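Local coordinates for PrgZ (Enterococcus faecalis, PDB 4FAJ), which is a membrane-anchored extracellular receptor that binds peptide pheromone and probably serves peptide uptake, at residues 261-274 and 552-564. Sequence-based numbering, arbitrary orientation.
Sequences YWDQKDVSMDKINF and GAKYDYKKMRIEK. With ZN (zinc ion), chain E.
Asp266 OD2 is gripped twice: it binds the zinc ion at 2.0 Å and takes a salt-bridge hydrogen bond of 2.6 Å from Lys559 NZ, which comes in from above the carboxylate plane, 54° out of it. Asp263 OD2 also binds the zinc ion, at 2.1 Å, and receives Lys558 NZ at 2.8 Å on its anti side. Aspartate's short side chain lets two carboxylates converge on one metal; the zinc and both ammonium groups probably balance their charge. Lysine gives Lys558 its reach: fully extended, with CG anti to the backbone N (chi1 173°), it carries NZ past the Tyr261 ring edge to donate to Tyr261 OH as well. That hydroxyl also bonds Glu92. Both lysines sit in a type I turn, Tyr557 to Met560, that overlaps the Asx turn of Asp556.

A water accepts from Met269 N and donates to the carbonyls of Lys558 and Met560, bridging the two backbones. Beyond it, unbranched, flexible Met269 lays SD against Ile562 CG1 (3.9 Å) and CG against Met560 CG. Buried Ile272 and Phe274 fill the apolar layer: Ile272 CD1 presses on Tyr557 CB at 3.6 Å, and Phe274 meets the Tyr557 ring obliquely, planes at 53°. Zinc site and apolar layer together tie the C-terminal segment to 261-274. Strand 271-276 pairs with 61-66, whose Leu64 and Ala62 touch Tyr557 and Met560, while strand 561-562 pairs with 543-544 and Asp556 packs on helix 81-90.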
ATOM      1  N   TYR A 261      18.918  19.329  -0.843  1.00 21.20           N
ATOM      2  CA  TYR A 261      18.764  18.081  -1.591  1.00 20.32           C
ATOM      3  C   TYR A 261      19.843  17.963  -2.669  1.00 20.77           C
ATOM      4  O   TYR A 261      20.124  18.940  -3.372  1.00 20.15           O
ATOM      5  CB  TYR A 261      17.371  18.041  -2.218  1.00 20.22           C
ATOM      6  CG  TYR A 261      17.101  16.839  -3.091  1.00 19.77           C
ATOM      7  CD1 TYR A 261      17.310  15.546  -2.621  1.00 19.02           C
ATOM      8  CD2 TYR A 261      16.617  16.999  -4.393  1.00 19.92           C
ATOM      9  CE1 TYR A 261      17.049  14.438  -3.430  1.00 19.52           C
ATOM     10  CE2 TYR A 261      16.357  15.904  -5.202  1.00 19.47           C
ATOM     11  CZ  TYR A 261      16.577  14.632  -4.730  1.00 20.34           C
ATOM     12  OH  TYR A 261      16.315  13.555  -5.547  1.00 21.19           O
ATOM     13  N   TRP A 262      20.445  16.776  -2.808  1.00 20.67           N
ATOM     14  CA  TRP A 262      21.604  16.626  -3.701  1.00 21.01           C
ATOM     15  C   TRP A 262      21.241  16.961  -5.144  1.00 21.17           C
ATOM     16  O   TRP A 262      22.067  17.483  -5.870  1.00 21.68           O
ATOM     17  CB  TRP A 262      22.246  15.228  -3.607  1.00 20.60           C
ATOM     18  CG  TRP A 262      21.428  14.128  -4.207  1.00 20.45           C
ATOM     19  CD1 TRP A 262      20.559  13.302  -3.550  1.00 19.06           C
ATOM     20  CD2 TRP A 262      21.394  13.729  -5.580  1.00 20.09           C
ATOM     21  NE1 TRP A 262      19.992  12.423  -4.427  1.00 19.17           N
ATOM     22  CE2 TRP A 262      20.474  12.665  -5.681  1.00 19.27           C
ATOM     23  CE3 TRP A 262      22.033  14.182  -6.737  1.00 20.67           C
ATOM     24  CZ2 TRP A 262      20.186  12.032  -6.898  1.00 20.07           C
ATOM     25  CZ3 TRP A 262      21.750  13.551  -7.946  1.00 20.43           C
ATOM     26  CH2 TRP A 262      20.845  12.481  -8.014  1.00 19.91           C
ATOM     27  N   ASP A 263      20.006  16.654  -5.546  1.00 20.99           N
ATOM     28  CA  ASP A 263      19.547  16.916  -6.901  1.00 20.91           C
ATOM     29  C   ASP A 263      18.550  18.076  -6.971  1.00 21.37           C
ATOM     30  O   ASP A 263      17.649  18.078  -7.814  1.00 20.58           O
ATOM     31  CB  ASP A 263      18.921  15.647  -7.467  1.00 20.53           C
ATOM     32  CG  ASP A 263      19.015  15.561  -8.974  1.00 21.18           C
ATOM     33  OD1 ASP A 263      19.737  16.354  -9.603  1.00 23.55           O
ATOM     34  OD2 ASP A 263      18.350  14.672  -9.533  1.00 22.76           O
ATOM     35  N   GLN A 264      18.734  19.077  -6.109  1.00 22.34           N
ATOM     36  CA  GLN A 264      17.856  20.248  -6.082  1.00 22.83           C
ATOM     37  C   GLN A 264      17.747  20.970  -7.440  1.00 23.34           C
ATOM     38  O   GLN A 264      16.715  21.581  -7.739  1.00 23.04           O
ATOM     39  CB  GLN A 264      18.291  21.229  -4.980  1.00 23.36           C
ATOM     40  CG  GLN A 264      19.637  21.932  -5.221  1.00 25.06           C
ATOM     41  CD  GLN A 264      19.544  23.104  -6.198  1.00 26.87           C
ATOM     42  OE1 GLN A 264      18.523  23.791  -6.274  1.00 26.47           O
ATOM     43  NE2 GLN A 264      20.623  23.334  -6.953  1.00 27.35           N
ATOM     44  N   LYS A 265      18.795  20.884  -8.261  1.00 23.82           N
ATOM     45  CA  LYS A 265      18.786  21.511  -9.592  1.00 24.49           C
ATOM     46  C   LYS A 265      17.638  21.030 -10.510  1.00 24.38           C
ATOM     47  O   LYS A 265      17.217  21.759 -11.409  1.00 24.31           O
ATOM     48  CB  LYS A 265      20.141  21.322 -10.291  1.00 25.11           C
ATOM     49  CG  LYS A 265      20.340  19.951 -10.936  1.00 26.29           C
ATOM     50  CD  LYS A 265      21.697  19.850 -11.645  1.00 29.14           C
ATOM     51  CE  LYS A 265      21.925  18.454 -12.209  1.00 30.28           C
ATOM     52  NZ  LYS A 265      21.945  17.421 -11.138  1.00 31.52           N
ATOM     53  N   ASP A 266      17.139  19.819 -10.278  1.00 23.60           N
ATOM     54  CA  ASP A 266      16.014  19.264 -11.054  1.00 23.67           C
ATOM     55  C   ASP A 266      14.620  19.662 -10.547  1.00 22.76           C
ATOM     56  O   ASP A 266      13.614  19.365 -11.198  1.00 22.73           O
ATOM     57  CB  ASP A 266      16.091  17.732 -11.047  1.00 23.77           C
ATOM     58  CG  ASP A 266      17.086  17.181 -12.045  1.00 26.11           C
ATOM     59  OD1 ASP A 266      17.832  17.952 -12.681  1.00 28.46           O
ATOM     60  OD2 ASP A 266      17.120  15.942 -12.184  1.00 31.04           O
ATOM     61  N   VAL A 267      14.553  20.304  -9.383  1.00 22.17           N
ATOM     62  CA  VAL A 267      13.292  20.607  -8.732  1.00 21.45           C
ATOM     63  C   VAL A 267      12.845  22.042  -9.028  1.00 22.26           C
ATOM     64  O   VAL A 267      13.556  22.994  -8.704  1.00 21.80           O
ATOM     65  CB  VAL A 267      13.415  20.378  -7.199  1.00 21.50           C
ATOM     66  CG1 VAL A 267      12.069  20.578  -6.498  1.00 21.24           C
ATOM     67  CG2 VAL A 267      13.925  18.972  -6.937  1.00 19.63           C
ATOM     68  N   SER A 268      11.670  22.191  -9.637  1.00 22.20           N
ATOM     69  CA  SER A 268      11.133  23.527  -9.973  1.00 23.15           C
ATOM     70  C   SER A 268      10.131  24.065  -8.965  1.00 22.90           C
ATOM     71  O   SER A 268      10.020  25.265  -8.809  1.00 22.42           O
ATOM     72  CB  SER A 268      10.456  23.522 -11.342  1.00 23.35           C
ATOM     73  OG  SER A 268      11.334  23.056 -12.347  1.00 25.94           O
ATOM     74  N   MET A 269       9.364  23.190  -8.313  1.00 22.53           N
ATOM     75  CA  MET A 269       8.296  23.663  -7.447  1.00 22.75           C
ATOM     76  C   MET A 269       8.852  24.313  -6.181  1.00 23.46           C
ATOM     77  O   MET A 269       9.741  23.765  -5.534  1.00 23.64           O
ATOM     78  CB  MET A 269       7.343  22.520  -7.074  1.00 22.08           C
ATOM     79  CG  MET A 269       6.608  21.913  -8.262  1.00 21.51           C
ATOM     80  SD  MET A 269       5.470  23.046  -9.082  1.00 20.38           S
ATOM     81  CE  MET A 269       4.163  23.212  -7.869  1.00 19.70           C
ATOM     82  N   ASP A 270       8.314  25.483  -5.841  1.00 24.21           N
ATOM     83  CA  ASP A 270       8.653  26.182  -4.602  1.00 24.63           C
ATOM     84  C   ASP A 270       7.918  25.543  -3.435  1.00 23.61           C
ATOM     85  O   ASP A 270       8.481  25.341  -2.363  1.00 23.24           O
ATOM     86  CB  ASP A 270       8.240  27.648  -4.682  1.00 25.66           C
ATOM     87  CG  ASP A 270       9.017  28.433  -5.740  1.00 28.77           C
ATOM     88  OD1 ASP A 270      10.130  28.025  -6.139  1.00 31.82           O
ATOM     89  OD2 ASP A 270       8.496  29.480  -6.170  1.00 34.03           O
ATOM     90  N   LYS A 271       6.642  25.254  -3.645  1.00 22.99           N
ATOM     91  CA  LYS A 271       5.865  24.506  -2.667  1.00 22.20           C
ATOM     92  C   LYS A 271       4.643  23.865  -3.289  1.00 20.88           C
ATOM     93  O   LYS A 271       4.137  24.304  -4.332  1.00 20.02           O
ATOM     94  CB  LYS A 271       5.457  25.367  -1.467  1.00 23.51           C
ATOM     95  CG  LYS A 271       4.813  26.678  -1.811  1.00 26.09           C
ATOM     96  CD  LYS A 271       4.167  27.348  -0.566  1.00 30.53           C
ATOM     97  CE  LYS A 271       2.646  27.150  -0.571  1.00 32.01           C
ATOM     98  NZ  LYS A 271       1.958  27.416   0.741  1.00 34.70           N
ATOM     99  N   ILE A 272       4.195  22.807  -2.627  1.00 18.89           N
ATOM    100  CA  ILE A 272       3.005  22.085  -3.001  1.00 18.40           C
ATOM    101  C   ILE A 272       2.163  21.949  -1.742  1.00 18.22           C
ATOM    102  O   ILE A 272       2.667  21.507  -0.706  1.00 18.37           O
ATOM    103  CB  ILE A 272       3.343  20.686  -3.576  1.00 17.08           C
ATOM    104  CG1 ILE A 272       4.495  20.766  -4.579  1.00 16.96           C
ATOM    105  CG2 ILE A 272       2.107  20.065  -4.208  1.00 18.26           C
ATOM    106  CD1 ILE A 272       4.950  19.413  -5.112  1.00 13.62           C
ATOM    107  N   ASN A 273       0.906  22.368  -1.834  1.00 18.46           N
ATOM    108  CA  ASN A 273      -0.077  22.234  -0.754  1.00 18.66           C
ATOM    109  C   ASN A 273      -0.931  20.994  -0.973  1.00 17.76           C
ATOM    110  O   ASN A 273      -1.141  20.575  -2.109  1.00 17.53           O
ATOM    111  CB  ASN A 273      -0.972  23.480  -0.700  1.00 19.31           C
ATOM    112  CG  ASN A 273      -0.177  24.768  -0.583  1.00 21.71           C
ATOM    113  OD1 ASN A 273      -0.182  25.611  -1.493  1.00 24.36           O
ATOM    114  ND2 ASN A 273       0.530  24.915   0.519  1.00 21.31           N
ATOM    115  N   PHE A 274      -1.408  20.384   0.112  1.00 17.67           N
ATOM    116  CA  PHE A 274      -2.292  19.221   0.008  1.00 16.25           C
ATOM    117  C   PHE A 274      -3.557  19.453   0.829  1.00 17.04           C
ATOM    118  O   PHE A 274      -3.491  20.041   1.910  1.00 16.87           O
ATOM    119  CB  PHE A 274      -1.578  17.955   0.469  1.00 16.19           C
ATOM    120  CG  PHE A 274      -0.406  17.586  -0.398  1.00 14.90           C
ATOM    121  CD1 PHE A 274      -0.554  16.684  -1.445  1.00 14.29           C
ATOM    122  CD2 PHE A 274       0.835  18.171  -0.188  1.00 14.30           C
ATOM    123  CE1 PHE A 274       0.519  16.360  -2.264  1.00 12.79           C
ATOM    124  CE2 PHE A 274       1.917  17.846  -1.002  1.00 14.61           C
ATOM    125  CZ  PHE A 274       1.747  16.939  -2.052  1.00 14.09           C
ATOM    126  N   GLY A 552       3.805   0.862  -5.688  1.00 17.06           N
ATOM    127  CA  GLY A 552       4.565   1.653  -4.721  1.00 17.27           C
ATOM    128  C   GLY A 552       3.913   2.993  -4.438  1.00 17.09           C
ATOM    129  O   GLY A 552       2.695   3.150  -4.579  1.00 17.21           O
ATOM    130  N   ALA A 553       4.727   3.967  -4.044  1.00 16.63           N
ATOM    131  CA  ALA A 553       4.228   5.304  -3.732  1.00 16.78           C
ATOM    132  C   ALA A 553       3.667   5.912  -5.020  1.00 16.62           C
ATOM    133  O   ALA A 553       4.362   5.967  -6.017  1.00 17.05           O
ATOM    134  CB  ALA A 553       5.344   6.163  -3.166  1.00 16.75           C
ATOM    135  N   LYS A 554       2.417   6.361  -4.991  1.00 17.07           N
ATOM    136  CA  LYS A 554       1.674   6.686  -6.211  1.00 16.84           C
ATOM    137  C   LYS A 554       2.208   7.890  -6.992  1.00 16.66           C
ATOM    138  O   LYS A 554       2.190   7.874  -8.232  1.00 15.83           O
ATOM    139  CB  LYS A 554       0.195   6.919  -5.896  1.00 17.41           C
ATOM    140  CG  LYS A 554      -0.686   7.056  -7.139  1.00 18.97           C
ATOM    141  CD  LYS A 554      -2.155   7.252  -6.778  1.00 21.85           C
ATOM    142  CE  LYS A 554      -2.816   5.987  -6.272  1.00 22.43           C
ATOM    143  NZ  LYS A 554      -4.328   6.068  -6.393  1.00 21.66           N
ATOM    144  N   TYR A 555       2.641   8.940  -6.294  1.00 16.11           N
ATOM    145  CA  TYR A 555       3.057  10.174  -6.983  1.00 16.28           C
ATOM    146  C   TYR A 555       4.478  10.578  -6.635  1.00 15.88           C
ATOM    147  O   TYR A 555       4.880  10.504  -5.477  1.00 15.26           O
ATOM    148  CB  TYR A 555       2.102  11.337  -6.667  1.00 17.03           C
ATOM    149  CG  TYR A 555       0.708  11.154  -7.222  1.00 17.42           C
ATOM    150  CD1 TYR A 555       0.472  11.256  -8.586  1.00 19.26           C
ATOM    151  CD2 TYR A 555      -0.372  10.861  -6.387  1.00 19.79           C
ATOM    152  CE1 TYR A 555      -0.793  11.079  -9.115  1.00 19.74           C
ATOM    153  CE2 TYR A 555      -1.664  10.693  -6.912  1.00 20.07           C
ATOM    154  CZ  TYR A 555      -1.853  10.800  -8.281  1.00 20.27           C
ATOM    155  OH  TYR A 555      -3.099  10.645  -8.845  1.00 22.20           O
ATOM    156  N   ASP A 556       5.226  10.995  -7.656  1.00 15.46           N
ATOM    157  CA  ASP A 556       6.536  11.608  -7.487  1.00 15.68           C
ATOM    158  C   ASP A 556       6.494  13.002  -8.116  1.00 15.56           C
ATOM    159  O   ASP A 556       6.375  13.154  -9.338  1.00 14.38           O
ATOM    160  CB  ASP A 556       7.627  10.756  -8.142  1.00 16.14           C
ATOM    161  CG  ASP A 556       9.033  11.280  -7.863  1.00 18.04           C
ATOM    162  OD1 ASP A 556       9.167  12.344  -7.223  1.00 19.91           O
ATOM    163  OD2 ASP A 556      10.007  10.607  -8.267  1.00 20.63           O
ATOM    164  N   TYR A 557       6.572  14.011  -7.260  1.00 15.10           N
ATOM    165  CA  TYR A 557       6.474  15.404  -7.679  1.00 15.62           C
ATOM    166  C   TYR A 557       7.839  16.072  -7.906  1.00 15.98           C
ATOM    167  O   TYR A 557       7.907  17.274  -8.164  1.00 15.60           O
ATOM    168  CB  TYR A 557       5.717  16.185  -6.613  1.00 15.96           C
ATOM    169  CG  TYR A 557       4.359  15.607  -6.277  1.00 15.25           C
ATOM    170  CD1 TYR A 557       3.362  15.534  -7.229  1.00 15.91           C
ATOM    171  CD2 TYR A 557       4.069  15.150  -4.990  1.00 15.65           C
ATOM    172  CE1 TYR A 557       2.102  15.015  -6.919  1.00 15.34           C
ATOM    173  CE2 TYR A 557       2.832  14.635  -4.676  1.00 14.76           C
ATOM    174  CZ  TYR A 557       1.842  14.581  -5.643  1.00 15.54           C
ATOM    175  OH  TYR A 557       0.604  14.065  -5.329  1.00 14.29           O
ATOM    176  N   LYS A 558       8.919  15.297  -7.814  1.00 16.26           N
ATOM    177  CA  LYS A 558      10.274  15.839  -7.864  1.00 16.73           C
ATOM    178  C   LYS A 558      10.484  16.821  -9.027  1.00 17.84           C
ATOM    179  O   LYS A 558      11.020  17.905  -8.833  1.00 18.16           O
ATOM    180  CB  LYS A 558      11.307  14.706  -7.961  1.00 16.61           C
ATOM    181  CG  LYS A 558      12.751  15.188  -8.196  1.00 16.69           C
ATOM    182  CD  LYS A 558      13.750  14.023  -8.112  1.00 17.83           C
ATOM    183  CE  LYS A 558      15.109  14.438  -8.622  1.00 17.66           C
ATOM    184  NZ  LYS A 558      16.048  13.289  -8.674  1.00 17.08           N
ATOM    185  N   LYS A 559      10.076  16.421 -10.226  1.00 18.94           N
ATOM    186  CA  LYS A 559      10.338  17.203 -11.430  1.00 19.91           C
ATOM    187  C   LYS A 559       9.094  17.963 -11.904  1.00 20.44           C
ATOM    188  O   LYS A 559       9.075  18.513 -13.009  1.00 20.49           O
ATOM    189  CB  LYS A 559      10.887  16.300 -12.539  1.00 20.69           C
ATOM    190  CG  LYS A 559      12.276  15.739 -12.254  1.00 23.28           C
ATOM    191  CD  LYS A 559      12.821  14.975 -13.474  1.00 26.69           C
ATOM    192  CE  LYS A 559      13.995  14.045 -13.126  1.00 28.60           C
ATOM    193  NZ  LYS A 559      15.329  14.611 -13.495  1.00 31.70           N
ATOM    194  N   MET A 560       8.074  18.025 -11.048  1.00 20.13           N
ATOM    195  CA  MET A 560       6.840  18.760 -11.337  1.00 21.05           C
ATOM    196  C   MET A 560       7.135  20.222 -11.667  1.00 21.76           C
ATOM    197  O   MET A 560       8.024  20.823 -11.064  1.00 22.06           O
ATOM    198  CB  MET A 560       5.907  18.688 -10.122  1.00 20.47           C
ATOM    199  CG  MET A 560       4.588  19.437 -10.235  1.00 21.30           C
ATOM    200  SD  MET A 560       3.601  19.196  -8.737  1.00 20.47           S
ATOM    201  CE  MET A 560       2.144  20.144  -9.158  1.00 22.01           C
ATOM    202  N   ARG A 561       6.391  20.784 -12.618  1.00 22.21           N
ATOM    203  CA  ARG A 561       6.453  22.223 -12.904  1.00 23.66           C
ATOM    204  C   ARG A 561       5.114  22.762 -13.415  1.00 23.68           C
ATOM    205  O   ARG A 561       4.266  21.998 -13.872  1.00 22.58           O
ATOM    206  CB  ARG A 561       7.564  22.534 -13.909  1.00 24.47           C
ATOM    207  CG  ARG A 561       7.289  22.057 -15.320  1.00 27.26           C
ATOM    208  CD  ARG A 561       8.462  22.356 -16.245  1.00 31.25           C
ATOM    209  NE  ARG A 561       8.058  22.261 -17.648  1.00 34.42           N
ATOM    210  CZ  ARG A 561       8.059  21.143 -18.374  1.00 36.31           C
ATOM    211  NH1 ARG A 561       8.458  19.994 -17.859  1.00 36.33           N
ATOM    212  NH2 ARG A 561       7.663  21.178 -19.642  1.00 37.31           N
ATOM    213  N   ILE A 562       4.933  24.078 -13.323  1.00 24.76           N
ATOM    214  CA  ILE A 562       3.716  24.743 -13.768  1.00 25.91           C
ATOM    215  C   ILE A 562       4.052  25.532 -15.029  1.00 27.96           C
ATOM    216  O   ILE A 562       4.934  26.387 -15.004  1.00 27.52           O
ATOM    217  CB  ILE A 562       3.145  25.706 -12.694  1.00 25.94           C
ATOM    218  CG1 ILE A 562       2.980  25.008 -11.342  1.00 25.64           C
ATOM    219  CG2 ILE A 562       1.807  26.286 -13.144  1.00 26.38           C
ATOM    220  CD1 ILE A 562       2.103  23.757 -11.389  1.00 24.47           C
ATOM    221  N   GLU A 563       3.356  25.229 -16.124  1.00 30.32           N
ATOM    222  CA  GLU A 563       3.496  25.960 -17.385  1.00 32.92           C
ATOM    223  C   GLU A 563       2.167  26.607 -17.765  1.00 34.45           C
ATOM    224  O   GLU A 563       1.187  25.896 -17.984  1.00 34.83           O
ATOM    225  CB  GLU A 563       3.890  25.007 -18.512  1.00 33.26           C
ATOM    226  CG  GLU A 563       5.337  24.557 -18.519  1.00 35.54           C
ATOM    227  CD  GLU A 563       5.759  23.977 -19.877  1.00 39.17           C
ATOM    228  OE1 GLU A 563       4.912  23.896 -20.805  1.00 41.57           O
ATOM    229  OE2 GLU A 563       6.942  23.601 -20.016  1.00 39.72           O
ATOM    230  N   LYS A 564       2.144  27.936 -17.866  1.00 36.35           N
ATOM    231  CA  LYS A 564       0.949  28.696 -18.299  1.00 37.71           C
ATOM    232  C   LYS A 564      -0.310  28.418 -17.467  1.00 37.72           C
ATOM    233  O   LYS A 564      -0.663  29.190 -16.571  1.00 38.14           O
ATOM    234  CB  LYS A 564       0.651  28.438 -19.781  1.00 38.45           C
ATOM    235  CG  LYS A 564       1.730  28.956 -20.719  1.00 40.10           C
ATOM    236  CD  LYS A 564       1.327  28.785 -22.182  1.00 42.34           C
ATOM    237  CE  LYS A 564       2.324  29.458 -23.123  1.00 43.15           C
ATOM    238  NZ  LYS A 564       2.249  30.946 -23.047  1.00 44.89           N
TER
HETATM  239 ZN    ZN E 603      18.509  14.673 -11.635  1.00 32.50          ZN
HETATM  240  O   HOH W   1      11.783  20.464 -12.625  1.00 39.00           O
HETATM  241  O   HOH W   2       9.594  20.252  -9.097  1.00 20.74           O